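Side-chain contacts in TOXN (Bacillus thuringiensis, PDB 4ATO), which cleaves RNA within adenine-rich sequences as the endoribonuclease toxin of a type III toxin-antitoxin system, and is held in check by an RNA pseudoknot: residues 108-111 / 112-115; 122-125 / 126-129; 15-18 / 19-23. One frame throughout, in Å; residues are numbered along the deposited sequence. Where two conformers were deposited one is given.

Contact 1: 108-111 / 112-115; sequences PQYG and NLML. With nucleotides of chain B.
The carbonyl oxygen of Gln109 is gripped twice. Leu113 N donates to Gln109 O at 3.1 Å in the regular helical way, and a water donates a second bond to Gln109 O at 2.6 Å. That water also accepts from Asn112 ND2 (2.9 Å) and is hydrogen-bonded to O2' of C30 in RNA chain B, so one solvent molecule ties the first turn of helix 108-139 to a ribose. Asn112 adds a direct but weak bond: its ND2 stands 2.6 Å from O2 of the C30 base, with an N-H...O angle of only 117°. The other end of this amide, OD1, takes a proton from N2 of a guanine base, so both ends of the amide bond to RNA bases, one of them weakly. With CG anti to the backbone N (chi1 -180°), the Asn112 amide is swung away from the preceding turn and toward these bases.

On the next flank, Leu113 reaches two adenines of chain B with different atoms: CG lies 3.7 Å from N9 of A32 of chain B, and CD1 lies 3.7 Å from N3 of A33 of chain B. Tyr110 places the ring edge at CD1 against the sugar oxygen O4' of A33 of chain B, which sits in the ring plane. Met114 runs alongside the Tyr110 side chain, pointing the same way, and brings SD obliquely to the ring, 3.7 Å from CE2. His35 stacks on the same ring, Pro38 packs against both side chains, and the hydroxyl bonds to a modified base. Gln109 NE2, in turn, donates to a phosphate. The Met-aromatic pair, one helical turn apart, probably helps to hold the tyrosine at the RNA, and the whole turn forms part of ToxN's binding surface for its antitoxin RNA.

Contact 2: 122-125 / 126-129; sequences KENM and DRVT. With nucleotides of chain C; nucleotides of chain B.
Asn124 O takes two weak bonds from the following turn, at a kink in helix 108-139 where the usual i-4 bonds of Asp126 N and Arg127 N are missing. Arg127 N makes a weak i-3 bond to Asn124 O instead. The i-4 pattern returns weakly at Val128, whose N reaches Asn124 O at 3.4 Å, and at full strength at Thr129, whose N meets Met125 O at 3.0 Å and a nearly straight 170°. Water takes up what the kink leaves over: Glu123 O accepts a proton from a water at 3.2 Å, and the same water accepts from Arg127 NH1 at 2.9 Å, lying in the guanidinium plane. This water and a second one also appear to reach Asp126 OD1, but that link is doubtful because Asp126 was deposited in two conformers.

On the protein side, Met125 and Val128 slant across each other, with CE of Met125 3.8 Å from CG1 of Val128. Pro7 and Leu43 also meet the methionine. On the RNA side, Asn124 and Arg127 cross with amide and guanidinium planes 57° apart; OD1 of Asn124 touches the Arg127 chain at CD, while ND2 is held by Phe120 O. The arginine chain bends at chi3 (127°), turning its head to the RNA. NE donates to OP1 of C18 in chain C at 3.3 Å, NH2 to the ribose O2' of A17 in that chain at 3.2 Å, and NH2 makes a further weak bond to O3' of A17. The guanidinium therefore spans a phosphate and the neighbouring sugar, with the bridging water taking a bond from its remaining nitrogen, NH1. Lys122 points to a different RNA strand altogether: its NZ donates to OP1 of U10 in chain B at 3.0 Å.

Contact 3: 15-18 / 19-23; sequences EYID and YLREA
Tyr19 and Leu20, from the next turn of helix 14-23, both come obliquely to the same side of the Tyr16 ring, one near CE1 and the other near CE2. The two tyrosine rings have centroids 5.8 Å apart and planes inclined by 36°, with Tyr16 CE1 4.0 Å from Tyr19 CD2. Leu20 slants across the same side of the ring, nearer CE2 and OH, and presses closely: CD1 lies 3.4 Å from Tyr16 CE2, and CD2 nears the hydroxyl. Both phenols end in bonds to backbone oxygens, Tyr16 OH to Pro89 O and Tyr19 OH to Lys165 O, and the Lys165 side chain makes a cation-pi contact with Tyr19.

Round the helix, Asp18 and Arg21 lie side by side. A bend at chi3 (45°) folds the arginine back, so NH2 forms a salt bridge with Asp18 OD1 at 2.9 Å although carboxylate and guanidinium planes stand 76° apart. NH1 packs 3.3 Å from Ile17 CG2 and donates to Val27 O. The single-oxygen bridge thus probably steers Arg21 rather than holding it alone: the helix shows an aromatic-aliphatic side to strand 78-89 and helix 159-169, and Arg21, steered by Asp18, links it to the loop at Val27.

Contacts 1 and 2 occupy one long helix, 108-139, with centres 20 Å apart and nearest atoms about 7 Å apart. Both meet RNA chain B, at different nucleotides: contact 1 near the end of that chain, contact 2 at U10; contact 2 also reaches A17 and C18 of chain C. One helix thereby joins two RNA molecules, which suits a triangular assembly in which each toxin is connected to the next by ToxI RNA. Contact 3, on helix 14-23, has its centre about 28 Å from each of the other two and lies across the chain's centre from contact 2. Its nearest atom is still about 4 Å from bound RNA, and its side chains pack on strand 78-89 and helix 159-169.

Contact 1: 108-111 / 112-115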
loop_
_atom_site.group_PDB
_atom_site.type_symbol
_atom_site.label_atom_id
_atom_site.label_comp_id
_atom_site.label_asym_id
_atom_site.label_seq_id
_atom_site.Cartn_x
_atom_site.Cartn_y
_atom_site.Cartn_z
ATOM N N PRO A 108 20.469 -2.865 -30.679
ATOM C CA PRO A 108 19.838 -3.685 -29.637
ATOM C C PRO A 108 20.164 -3.241 -28.211
ATOM O O PRO A 108 19.244 -3.093 -27.409
ATOM C CB PRO A 108 20.400 -5.081 -29.902
ATOM C CG PRO A 108 20.686 -5.089 -31.381
ATOM C CD PRO A 108 21.143 -3.688 -31.703
ATOM N N GLN A 109 21.437 -3.020 -27.900
ATOM C CA GLN A 109 21.819 -2.629 -26.541
ATOM C C GLN A 109 21.206 -1.288 -26.139
ATOM O O GLN A 109 20.641 -1.148 -25.048
ATOM C CB GLN A 109 23.339 -2.561 -26.388
ATOM C CG GLN A 109 24.073 -3.889 -26.591
ATOM C CD GLN A 109 25.573 -3.763 -26.338
ATOM O OE1 GLN A 109 26.234 -2.853 -26.853
ATOM N NE2 GLN A 109 26.112 -4.666 -25.528
ATOM N N TYR A 110 21.320 -0.305 -27.027
ATOM C CA TYR A 110 20.876 1.045 -26.723
ATOM C C TYR A 110 19.347 1.149 -26.666
ATOM O O TYR A 110 18.798 1.811 -25.788
ATOM C CB TYR A 110 21.456 2.031 -27.734
ATOM C CG TYR A 110 21.039 3.471 -27.522
ATOM C CD1 TYR A 110 21.585 4.222 -26.492
ATOM C CD2 TYR A 110 20.110 4.081 -28.362
ATOM C CE1 TYR A 110 21.219 5.539 -26.295
ATOM C CE2 TYR A 110 19.738 5.404 -28.177
ATOM C CZ TYR A 110 20.301 6.126 -27.137
ATOM O OH TYR A 110 19.951 7.438 -26.924
ATOM N N GLY A 111 18.667 0.481 -27.591
ATOM C CA GLY A 111 17.217 0.518 -27.624
ATOM C C GLY A 111 16.644 -0.095 -26.360
ATOM O O GLY A 111 15.647 0.377 -25.812
ATOM N N ASN A 112 17.290 -1.154 -25.888
ATOM C CA ASN A 112 16.843 -1.818 -24.677
ATOM C C ASN A 112 17.084 -0.979 -23.416
ATOM O O ASN A 112 16.292 -1.027 -22.475
ATOM C CB ASN A 112 17.489 -3.189 -24.543
ATOM C CG ASN A 112 17.041 -3.913 -23.297
ATOM O OD1 ASN A 112 15.888 -4.350 -23.192
ATOM N ND2 ASN A 112 17.949 -4.044 -22.337
ATOM N N LEU A 113 18.176 -0.220 -23.410
ATOM C CA LEU A 113 18.461 0.730 -22.340
ATOM C C LEU A 113 17.296 1.709 -22.289
ATOM O O LEU A 113 16.707 1.980 -21.238
ATOM C CB LEU A 113 19.744 1.493 -22.669
ATOM C CG LEU A 113 20.561 2.273 -21.627
ATOM C CD1 LEU A 113 21.119 3.573 -22.218
ATOM C CD2 LEU A 113 19.841 2.537 -20.327
ATOM N N MET A 114 16.964 2.221 -23.459
ATOM C CA MET A 114 15.885 3.186 -23.606
ATOM C C MET A 114 14.532 2.624 -23.125
ATOM O O MET A 114 13.732 3.343 -22.535
ATOM C CB MET A 114 15.804 3.587 -25.073
ATOM C CG MET A 114 15.353 4.980 -25.302
ATOM S SD MET A 114 16.597 5.907 -26.207
ATOM C CE MET A 114 15.953 7.531 -25.892
ATOM N N LEU A 115 14.279 1.341 -23.381
ATOM C CA LEU A 115 13.080 0.701 -22.846
ATOM C C LEU A 115 13.095 0.737 -21.315
ATOM O O LEU A 115 12.102 1.105 -20.697
ATOM C CB LEU A 115 12.944 -0.741 -23.352
ATOM C CG LEU A 115 11.725 -1.553 -22.895
ATOM C CD1 LEU A 115 10.427 -0.866 -23.295
ATOM C CD2 LEU A 115 11.771 -2.955 -23.468
ATOM P P A B 32 27.287 -2.095 -20.835
ATOM O OP1 A B 32 28.577 -2.793 -20.656
ATOM O OP2 A B 32 27.221 -0.640 -20.585
ATOM O "O5'" A B 32 26.685 -2.433 -22.268
ATOM C "C5'" A B 32 26.907 -1.582 -23.372
ATOM C "C4'" A B 32 25.637 -0.905 -23.830
ATOM O "O4'" A B 32 24.491 -1.387 -23.081
ATOM C "C3'" A B 32 25.611 0.598 -23.666
ATOM O "O3'" A B 32 26.246 1.242 -24.758
ATOM C "C2'" A B 32 24.117 0.919 -23.556
ATOM O "O2'" A B 32 23.540 1.032 -24.846
ATOM C "C1'" A B 32 23.558 -0.342 -22.887
ATOM N N9 A B 32 23.358 -0.182 -21.434
ATOM C C8 A B 32 24.055 0.580 -20.535
ATOM N N7 A B 32 23.665 0.421 -19.293
ATOM C C5 A B 32 22.645 -0.511 -19.367
ATOM C C6 A B 32 21.814 -1.108 -18.401
ATOM N N6 A B 32 21.873 -0.836 -17.098
ATOM N N1 A B 32 20.895 -2.014 -18.821
ATOM C C2 A B 32 20.830 -2.290 -20.130
ATOM N N3 A B 32 21.566 -1.797 -21.128
ATOM C C4 A B 32 22.461 -0.904 -20.683
ATOM P P A B 33 27.407 2.321 -24.524
ATOM O OP1 A B 33 28.300 2.262 -25.708
ATOM O OP2 A B 33 27.983 2.074 -23.176
ATOM O "O5'" A B 33 26.611 3.682 -24.521
ATOM C "C5'" A B 33 25.526 3.902 -25.407
ATOM C "C4'" A B 33 24.909 5.247 -25.158
ATOM O "O4'" A B 33 24.109 5.180 -23.939
ATOM C "C3'" A B 33 25.912 6.362 -24.945
ATOM O "O3'" A B 33 25.348 7.579 -25.389
ATOM C "C2'" A B 33 26.069 6.402 -23.423
ATOM O "O2'" A B 33 26.460 7.655 -22.902
ATOM C "C1'" A B 33 24.678 6.005 -22.934
ATOM N N9 A B 33 24.714 5.239 -21.691
ATOM C C8 A B 33 25.596 4.219 -21.408
ATOM N N7 A B 33 25.433 3.698 -20.220
ATOM C C5 A B 33 24.378 4.425 -19.686
ATOM C C6 A B 33 23.725 4.363 -18.446
ATOM N N6 A B 33 24.041 3.494 -17.486
ATOM N N1 A B 33 22.716 5.236 -18.229
ATOM C C2 A B 33 22.392 6.103 -19.192
ATOM N N3 A B 33 22.930 6.262 -20.397
ATOM C C4 A B 33 23.935 5.392 -20.578
ATOM P P C B 30 22.266 -11.914 -21.548
ATOM O OP1 C B 30 23.232 -12.438 -22.546
ATOM O OP2 C B 30 22.612 -12.006 -20.106
ATOM O "O5'" C B 30 21.869 -10.417 -21.915
ATOM C "C5'" C B 30 21.719 -10.007 -23.267
ATOM C "C4'" C B 30 21.203 -8.593 -23.356
ATOM O "O4'" C B 30 19.987 -8.471 -22.574
ATOM C "C3'" C B 30 22.113 -7.512 -22.784
ATOM O "O3'" C B 30 23.131 -7.111 -23.678
ATOM C "C2'" C B 30 21.138 -6.398 -22.451
ATOM O "O2'" C B 30 20.783 -5.676 -23.621
ATOM C "C1'" C B 30 19.919 -7.192 -21.985
ATOM N N1 C B 30 19.878 -7.342 -20.511
ATOM C C2 C B 30 19.509 -6.223 -19.754
ATOM O O2 C B 30 19.248 -5.159 -20.338
ATOM N N3 C B 30 19.457 -6.314 -18.406
ATOM C C4 C B 30 19.751 -7.463 -17.801
ATOM N N4 C B 30 19.676 -7.487 -16.466
ATOM C C5 C B 30 20.122 -8.625 -18.544
ATOM C C6 C B 30 20.181 -8.516 -19.883
HETATM O O HOH W 1 20.470 -2.899 -23.188
#

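Contact 2: 122-125 / 126-129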
loop_
_atom_site.group_PDB
_atom_site.type_symbol
_atom_site.label_atom_id
_atom_site.label_comp_id
_atom_site.label_asym_id
_atom_site.label_seq_id
_atom_site.Cartn_x
_atom_site.Cartn_y
_atom_site.Cartn_z
ATOM N N LYS A 122 7.704 5.938 -16.608
ATOM C CA LYS A 122 6.251 5.902 -16.555
ATOM C C LYS A 122 5.745 5.703 -15.122
ATOM O O LYS A 122 4.600 5.984 -14.835
ATOM C CB LYS A 122 5.657 4.869 -17.529
ATOM C CG LYS A 122 5.702 3.439 -17.072
ATOM C CD LYS A 122 5.228 2.478 -18.177
ATOM C CE LYS A 122 3.711 2.427 -18.299
ATOM N NZ LYS A 122 3.285 1.212 -19.078
ATOM N N GLU A 123 6.606 5.238 -14.224
ATOM C CA GLU A 123 6.219 5.114 -12.820
ATOM C C GLU A 123 6.586 6.366 -12.019
ATOM O O GLU A 123 6.140 6.535 -10.889
ATOM C CB GLU A 123 6.861 3.875 -12.184
ATOM C CG GLU A 123 6.442 2.559 -12.835
ATOM C CD GLU A 123 4.923 2.394 -12.922
ATOM O OE1 GLU A 123 4.237 2.578 -11.892
ATOM O OE2 GLU A 123 4.415 2.087 -14.023
ATOM N N ASN A 124 7.389 7.245 -12.614
ATOM C CA ASN A 124 7.964 8.367 -11.878
ATOM C C ASN A 124 7.670 9.716 -12.504
ATOM O O ASN A 124 8.265 10.729 -12.129
ATOM C CB ASN A 124 9.484 8.188 -11.731
ATOM C CG ASN A 124 9.843 7.064 -10.790
ATOM O OD1 ASN A 124 9.982 7.278 -9.584
ATOM N ND2 ASN A 124 9.985 5.849 -11.330
ATOM N N MET A 125 6.743 9.750 -13.450
ATOM C CA MET A 125 6.480 10.999 -14.129
ATOM C C MET A 125 5.873 12.085 -13.226
ATOM O O MET A 125 6.032 13.271 -13.501
ATOM C CB MET A 125 5.632 10.768 -15.370
ATOM C CG MET A 125 5.913 11.764 -16.453
ATOM S SD MET A 125 7.644 11.734 -16.965
ATOM C CE MET A 125 7.711 13.305 -17.812
ATOM N N ASP A 126 5.186 11.695 -12.153
ATOM C CA ASP A 126 4.652 12.657 -11.190
ATOM C C ASP A 126 5.776 13.508 -10.598
ATOM O O ASP A 126 5.622 14.706 -10.371
ATOM C CB ASP A 126 3.896 11.935 -10.066
ATOM C CG ASP A 126 4.735 10.849 -9.386
ATOM O OD1 ASP A 126 5.414 10.071 -10.089
ATOM O OD2 ASP A 126 4.713 10.767 -8.138
ATOM N N ARG A 127 6.913 12.868 -10.343
ATOM C CA ARG A 127 8.055 13.546 -9.741
ATOM C C ARG A 127 8.735 14.503 -10.712
ATOM O O ARG A 127 9.096 15.614 -10.334
ATOM C CB ARG A 127 9.047 12.522 -9.194
ATOM C CG ARG A 127 8.448 11.696 -8.053
ATOM C CD ARG A 127 9.269 10.450 -7.789
ATOM N NE ARG A 127 9.646 10.350 -6.381
ATOM C CZ ARG A 127 9.073 9.538 -5.501
ATOM N NH1 ARG A 127 8.090 8.729 -5.875
ATOM N NH2 ARG A 127 9.488 9.527 -4.242
ATOM N N VAL A 128 8.910 14.073 -11.959
ATOM C CA VAL A 128 9.432 14.957 -12.994
ATOM C C VAL A 128 8.563 16.209 -13.078
ATOM O O VAL A 128 9.044 17.340 -12.950
ATOM C CB VAL A 128 9.432 14.272 -14.370
ATOM C CG1 VAL A 128 9.904 15.245 -15.447
ATOM C CG2 VAL A 128 10.317 13.031 -14.348
ATOM N N THR A 129 7.269 15.983 -13.285
ATOM C CA THR A 129 6.285 17.053 -13.361
ATOM C C THR A 129 6.402 17.965 -12.144
ATOM O O THR A 129 6.535 19.179 -12.270
ATOM C CB THR A 129 4.861 16.465 -13.405
ATOM O OG1 THR A 129 4.724 15.632 -14.565
ATOM C CG2 THR A 129 3.801 17.579 -13.424
ATOM P P C C 18 12.249 13.106 -4.920
ATOM O OP1 C C 18 11.193 13.198 -5.973
ATOM O OP2 C C 18 13.614 13.530 -5.261
ATOM O "O5'" C C 18 11.762 13.868 -3.615
ATOM C "C5'" C C 18 10.528 13.553 -2.992
ATOM C "C4'" C C 18 10.399 14.275 -1.678
ATOM O "O4'" C C 18 11.488 13.887 -0.796
ATOM C "C3'" C C 18 10.501 15.785 -1.764
ATOM O "O3'" C C 18 9.263 16.389 -2.088
ATOM C "C2'" C C 18 11.038 16.187 -0.397
ATOM O "O2'" C C 18 9.986 16.286 0.553
ATOM C "C1'" C C 18 11.911 14.992 -0.030
ATOM N N1 C C 18 13.358 15.238 -0.282
ATOM C C2 C C 18 14.049 16.125 0.560
ATOM O O2 C C 18 13.427 16.707 1.457
ATOM N N3 C C 18 15.372 16.354 0.373
ATOM C C4 C C 18 16.017 15.716 -0.605
ATOM N N4 C C 18 17.322 15.964 -0.750
ATOM C C5 C C 18 15.348 14.793 -1.472
ATOM C C6 C C 18 14.041 14.593 -1.275
ATOM P P A C 17 17.025 9.811 -5.631
ATOM O OP1 A C 17 16.568 9.879 -7.038
ATOM O OP2 A C 17 18.152 10.671 -5.217
ATOM O "O5'" A C 17 15.794 10.023 -4.634
ATOM C "C5'" A C 17 14.595 9.285 -4.771
ATOM C "C4'" A C 17 13.611 9.619 -3.673
ATOM O "O4'" A C 17 14.151 9.228 -2.379
ATOM C "C3'" A C 17 13.266 11.096 -3.499
ATOM O "O3'" A C 17 12.310 11.555 -4.446
ATOM C "C2'" A C 17 12.771 11.134 -2.060
ATOM O "O2'" A C 17 11.456 10.615 -1.969
ATOM C "C1'" A C 17 13.722 10.144 -1.387
ATOM N N9 A C 17 14.900 10.835 -0.823
ATOM C C8 A C 17 16.190 10.895 -1.293
ATOM N N7 A C 17 16.974 11.636 -0.554
ATOM C C5 A C 17 16.155 12.122 0.455
ATOM C C6 A C 17 16.384 12.982 1.556
ATOM N N6 A C 17 17.569 13.525 1.860
ATOM N N1 A C 17 15.334 13.256 2.365
ATOM C C2 A C 17 14.143 12.710 2.080
ATOM N N3 A C 17 13.808 11.898 1.081
ATOM C C4 A C 17 14.871 11.629 0.300
ATOM P P U B 10 2.440 1.927 -22.757
ATOM O OP1 U B 10 3.098 2.731 -21.700
ATOM O OP2 U B 10 1.203 2.453 -23.388
ATOM O "O5'" U B 10 3.486 1.541 -23.881
ATOM C "C5'" U B 10 4.109 2.544 -24.672
ATOM C "C4'" U B 10 4.828 1.952 -25.857
ATOM O "O4'" U B 10 5.451 3.025 -26.611
ATOM C "C3'" U B 10 5.951 0.974 -25.514
ATOM O "O3'" U B 10 6.089 0.017 -26.574
ATOM C "C2'" U B 10 7.171 1.882 -25.500
ATOM O "O2'" U B 10 8.396 1.217 -25.688
ATOM C "C1'" U B 10 6.850 2.826 -26.659
ATOM N N1 U B 10 7.497 4.143 -26.565
ATOM C C2 U B 10 8.336 4.512 -27.601
ATOM O O2 U B 10 8.567 3.798 -28.554
ATOM N N3 U B 10 8.893 5.760 -27.498
ATOM C C4 U B 10 8.710 6.652 -26.459
ATOM O O4 U B 10 9.297 7.737 -26.497
ATOM C C5 U B 10 7.821 6.200 -25.422
ATOM C C6 U B 10 7.249 4.993 -25.508
HETATM O O HOH W 2 3.881 8.499 -11.667
HETATM O O HOH W 3 6.628 8.392 -8.369
#

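Contact 3: 15-18 / 19-23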
loop_
_atom_site.group_PDB
_atom_site.type_symbol
_atom_site.label_atom_id
_atom_site.label_comp_id
_atom_site.label_asym_id
_atom_site.label_seq_id
_atom_site.Cartn_x
_atom_site.Cartn_y
_atom_site.Cartn_z
ATOM N N GLU A 15 20.638 22.026 -35.024
ATOM C CA GLU A 15 20.514 23.404 -35.480
ATOM C C GLU A 15 19.813 24.227 -34.413
ATOM O O GLU A 15 20.286 25.298 -34.030
ATOM C CB GLU A 15 19.718 23.489 -36.783
ATOM C CG GLU A 15 20.548 23.408 -38.043
ATOM C CD GLU A 15 19.884 24.129 -39.206
ATOM O OE1 GLU A 15 18.896 24.855 -38.964
ATOM O OE2 GLU A 15 20.348 23.975 -40.358
ATOM N N TYR A 16 18.681 23.721 -33.931
ATOM C CA TYR A 16 17.913 24.456 -32.937
ATOM C C TYR A 16 18.650 24.523 -31.602
ATOM O O TYR A 16 18.579 25.533 -30.904
ATOM C CB TYR A 16 16.509 23.876 -32.768
ATOM C CG TYR A 16 15.649 24.689 -31.829
ATOM C CD1 TYR A 16 15.041 25.868 -32.253
ATOM C CD2 TYR A 16 15.463 24.295 -30.510
ATOM C CE1 TYR A 16 14.262 26.623 -31.391
ATOM C CE2 TYR A 16 14.683 25.039 -29.642
ATOM C CZ TYR A 16 14.087 26.200 -30.083
ATOM O OH TYR A 16 13.313 26.936 -29.212
ATOM N N ILE A 17 19.370 23.462 -31.252
ATOM C CA ILE A 17 20.136 23.453 -30.002
ATOM C C ILE A 17 21.228 24.526 -30.044
ATOM O O ILE A 17 21.374 25.321 -29.108
ATOM C CB ILE A 17 20.762 22.073 -29.720
ATOM C CG1 ILE A 17 19.691 21.072 -29.290
ATOM C CG2 ILE A 17 21.850 22.176 -28.653
ATOM C CD1 ILE A 17 19.161 21.279 -27.869
ATOM N N ASP A 18 21.985 24.550 -31.137
ATOM C CA ASP A 18 23.050 25.537 -31.318
ATOM C C ASP A 18 22.475 26.946 -31.340
ATOM O O ASP A 18 23.082 27.891 -30.840
ATOM C CB ASP A 18 23.819 25.272 -32.611
ATOM C CG ASP A 18 24.643 23.997 -32.546
ATOM O OD1 ASP A 18 24.858 23.478 -31.422
ATOM O OD2 ASP A 18 25.080 23.520 -33.616
ATOM N N TYR A 19 21.293 27.073 -31.923
ATOM C CA TYR A 19 20.609 28.350 -31.981
ATOM C C TYR A 19 20.231 28.785 -30.572
ATOM O O TYR A 19 20.360 29.955 -30.232
ATOM C CB TYR A 19 19.381 28.234 -32.873
ATOM C CG TYR A 19 18.375 29.346 -32.727
ATOM C CD1 TYR A 19 18.532 30.544 -33.406
ATOM C CD2 TYR A 19 17.243 29.182 -31.938
ATOM C CE1 TYR A 19 17.603 31.556 -33.286
ATOM C CE2 TYR A 19 16.311 30.181 -31.814
ATOM C CZ TYR A 19 16.492 31.369 -32.490
ATOM O OH TYR A 19 15.554 32.372 -32.364
ATOM N N LEU A 20 19.784 27.842 -29.742
ATOM C CA LEU A 20 19.467 28.185 -28.359
ATOM C C LEU A 20 20.726 28.535 -27.554
ATOM O O LEU A 20 20.742 29.525 -26.821
ATOM C CB LEU A 20 18.671 27.078 -27.661
ATOM C CG LEU A 20 17.175 26.924 -27.953
ATOM C CD1 LEU A 20 16.553 25.981 -26.919
ATOM C CD2 LEU A 20 16.427 28.248 -27.971
ATOM N N ARG A 21 21.789 27.749 -27.705
ATOM C CA ARG A 21 22.991 27.974 -26.895
ATOM C C ARG A 21 23.639 29.341 -27.157
ATOM O O ARG A 21 24.449 29.819 -26.356
ATOM C CB ARG A 21 23.998 26.825 -27.035
ATOM C CG ARG A 21 25.109 26.842 -25.971
ATOM C CD ARG A 21 25.741 25.469 -25.734
ATOM N NE ARG A 21 26.025 24.794 -26.992
ATOM C CZ ARG A 21 25.341 23.752 -27.446
ATOM N NH1 ARG A 21 24.344 23.255 -26.729
ATOM N NH2 ARG A 21 25.657 23.203 -28.612
ATOM N N GLU A 22 23.266 29.972 -28.268
ATOM C CA GLU A 22 23.634 31.362 -28.520
ATOM C C GLU A 22 23.126 32.258 -27.387
ATOM O O GLU A 22 23.837 33.149 -26.921
ATOM C CB GLU A 22 23.055 31.848 -29.851
ATOM C CG GLU A 22 23.549 31.096 -31.076
ATOM C CD GLU A 22 22.860 31.546 -32.360
ATOM O OE1 GLU A 22 21.854 32.286 -32.275
ATOM O OE2 GLU A 22 23.325 31.160 -33.453
ATOM N N ALA A 23 21.897 32.008 -26.942
ATOM C CA ALA A 23 21.270 32.839 -25.918
ATOM C C ALA A 23 21.620 32.400 -24.495
ATOM O O ALA A 23 21.612 33.214 -23.573
ATOM C CB ALA A 23 19.759 32.866 -26.107
#